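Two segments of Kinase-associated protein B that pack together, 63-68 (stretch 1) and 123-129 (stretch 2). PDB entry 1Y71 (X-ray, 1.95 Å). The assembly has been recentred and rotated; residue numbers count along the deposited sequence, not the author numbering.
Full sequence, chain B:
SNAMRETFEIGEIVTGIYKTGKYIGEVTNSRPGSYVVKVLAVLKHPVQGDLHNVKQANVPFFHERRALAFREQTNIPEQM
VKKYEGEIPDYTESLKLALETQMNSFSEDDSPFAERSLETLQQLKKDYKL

Stretch 1 63-68: HERRAL
Stretch 2 (123-129) QLKKDYK

An irregular, extended segment of chain, residues 63-68, lies against the C-terminal turns of a helix in a small contact (322 Å² buried, both sides summed) built on one hydrogen bond, a leucine side chain and the aliphatic part of an arginine. Stretch 1 has no regular secondary structure; its phi runs from -134° to -58° and its psi from 111° to 162°. Stretch 2 continues a helix that begins earlier in the chain, with Asp127 N to Gln123 O at 2.9 Å and Tyr128 N to Leu124 O at 2.8 Å; Lys129 then turns to positive phi (85/21) in a Schellman motif, its N 3.1 Å from Lys126 O. Register is set by Arg66 and Leu124, whose CA atoms are 7.4 Å apart.

Tyr128 (chi1 m, -70°; chi2 -37°) leaves its backbone sideways, but its long ring carries the hydroxyl to stretch 1, where Ala67 N donates to Tyr128 OH at 3.0 Å and 162°. The same OH sits 3.3 Å from Arg66 CA, and the small Ala67 CB is 4.0 Å from Tyr128 OH. Buried Leu124 (m, t) packs its CD1 methyl 3.6 Å from the carbonyl oxygen Arg65 O and makes an apolar contact through CD2, 3.8 Å from Arg66 CG. Arg65 points its CB away and meets Leu124 through its carbonyl oxygen.

Arg66 (m, t, t; chi4 -118°) extends, reaching toward Asp127, with 68 Å² of its surface covered by the helix stretch; Tyr128 CE1 lies over one face of its guanidinium, and Arg66 NH2 reaches within 3.7 Å of Asp127 CB. Glu64 (p, t; chi3 -145°) points toward the helix, bringing OE2 3.6 Å from Leu124 CD2 and also 3.6 Å from Asp127 OD2, a close approach of like charges. Asp127 (m) has its other oxygen, OD1, engaged within the helix by Gln123 NE2 at 2.9 Å.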

# COMPACT_ATOMS: atom_id res chain seq x y z
N HIS B 63 2.02 18.40 24.03
CA HIS B 63 3.08 17.85 23.20
C HIS B 63 2.54 17.23 21.91
O HIS B 63 1.36 16.93 21.79
CB HIS B 63 3.90 16.81 23.98
CG HIS B 63 3.14 15.56 24.33
ND1 HIS B 63 2.63 14.70 23.37
CD2 HIS B 63 2.81 15.03 25.53
CE1 HIS B 63 2.01 13.70 23.97
NE2 HIS B 63 2.10 13.87 25.28
N GLU B 64 3.43 17.05 20.94
CA GLU B 64 3.04 16.41 19.71
C GLU B 64 2.95 14.90 19.87
O GLU B 64 3.55 14.31 20.78
CB GLU B 64 3.99 16.79 18.57
CG GLU B 64 5.38 16.26 18.71
CD GLU B 64 6.22 16.60 17.51
OE1 GLU B 64 7.08 15.76 17.14
OE2 GLU B 64 6.01 17.71 16.93
N ARG B 65 2.19 14.29 18.98
CA ARG B 65 2.03 12.85 18.96
C ARG B 65 2.19 12.44 17.51
O ARG B 65 1.33 12.76 16.68
CB ARG B 65 0.67 12.47 19.53
CG ARG B 65 0.26 11.00 19.29
CD ARG B 65 -0.87 10.58 20.23
NE ARG B 65 -0.48 10.72 21.64
CZ ARG B 65 -0.83 11.73 22.44
NH1 ARG B 65 -1.58 12.74 21.98
NH2 ARG B 65 -0.42 11.74 23.71
N ARG B 66 3.29 11.75 17.20
CA ARG B 66 3.55 11.24 15.83
C ARG B 66 2.74 9.98 15.47
O ARG B 66 2.52 9.12 16.31
CB ARG B 66 5.05 10.92 15.65
CG ARG B 66 5.96 12.09 15.45
CD ARG B 66 7.44 11.63 15.33
NE ARG B 66 8.22 12.67 14.69
CZ ARG B 66 8.87 12.55 13.53
NH1 ARG B 66 8.87 11.41 12.85
NH2 ARG B 66 9.53 13.60 13.07
N ALA B 67 2.34 9.86 14.20
CA ALA B 67 1.85 8.60 13.65
C ALA B 67 2.89 7.50 13.76
O ALA B 67 4.10 7.79 13.79
CB ALA B 67 1.43 8.77 12.16
N LEU B 68 2.46 6.25 13.84
CA LEU B 68 3.39 5.15 13.68
C LEU B 68 4.08 5.26 12.31
O LEU B 68 3.48 5.70 11.30
CB LEU B 68 2.67 3.82 13.79
CG LEU B 68 1.96 3.58 15.13
CD1 LEU B 68 1.12 2.28 15.07
CD2 LEU B 68 2.99 3.56 16.29
N GLN B 123 3.40 21.90 12.37
CA GLN B 123 4.80 21.55 12.57
C GLN B 123 5.09 20.11 12.21
O GLN B 123 6.10 19.82 11.55
CB GLN B 123 5.23 21.79 14.03
CG GLN B 123 6.75 21.65 14.25
CD GLN B 123 7.57 22.50 13.28
OE1 GLN B 123 7.26 23.67 13.06
NE2 GLN B 123 8.60 21.90 12.68
N LEU B 124 4.23 19.20 12.68
CA LEU B 124 4.39 17.77 12.37
C LEU B 124 4.51 17.54 10.86
O LEU B 124 5.34 16.75 10.41
CB LEU B 124 3.23 16.95 12.93
CG LEU B 124 3.34 16.39 14.35
CD1 LEU B 124 2.09 15.63 14.63
CD2 LEU B 124 4.57 15.49 14.50
N LYS B 125 3.70 18.27 10.11
CA LYS B 125 3.71 18.24 8.65
C LYS B 125 5.11 18.57 8.10
O LYS B 125 5.57 17.96 7.13
CB LYS B 125 2.67 19.22 8.10
CG LYS B 125 2.65 19.30 6.57
CD LYS B 125 1.53 20.18 6.04
CE LYS B 125 1.65 20.28 4.50
NZ LYS B 125 0.34 20.53 3.82
N LYS B 126 5.80 19.51 8.75
CA LYS B 126 7.15 19.88 8.34
C LYS B 126 8.14 18.79 8.76
O LYS B 126 9.00 18.40 7.98
CB LYS B 126 7.53 21.25 8.90
CG LYS B 126 6.59 22.34 8.43
CD LYS B 126 7.03 23.72 8.94
CE LYS B 126 6.14 24.83 8.39
NZ LYS B 126 6.30 26.08 9.18
N ASP B 127 7.96 18.28 9.98
CA ASP B 127 8.83 17.24 10.52
C ASP B 127 8.80 15.94 9.71
O ASP B 127 9.82 15.28 9.54
CB ASP B 127 8.45 16.96 11.97
CG ASP B 127 8.64 18.17 12.87
OD1 ASP B 127 9.32 19.14 12.46
OD2 ASP B 127 8.11 18.14 14.00
N TYR B 128 7.62 15.59 9.21
CA TYR B 128 7.43 14.39 8.41
C TYR B 128 8.02 14.46 6.99
O TYR B 128 8.07 13.43 6.29
CB TYR B 128 5.95 14.13 8.24
CG TYR B 128 5.20 13.68 9.48
CD1 TYR B 128 5.79 12.84 10.42
CD2 TYR B 128 3.87 14.02 9.65
CE1 TYR B 128 5.07 12.40 11.54
CE2 TYR B 128 3.14 13.58 10.76
CZ TYR B 128 3.74 12.77 11.69
OH TYR B 128 2.99 12.36 12.77
N LYS B 129 8.39 15.67 6.57
CA LYS B 129 8.92 15.96 5.22
C LYS B 129 7.84 16.19 4.17
O LYS B 129 8.11 16.08 2.97
CB LYS B 129 9.87 14.85 4.76
CG LYS B 129 11.34 15.15 4.95
CD LYS B 129 11.73 15.58 6.35
CE LYS B 129 13.00 16.37 6.29
NZ LYS B 129 13.36 16.96 7.60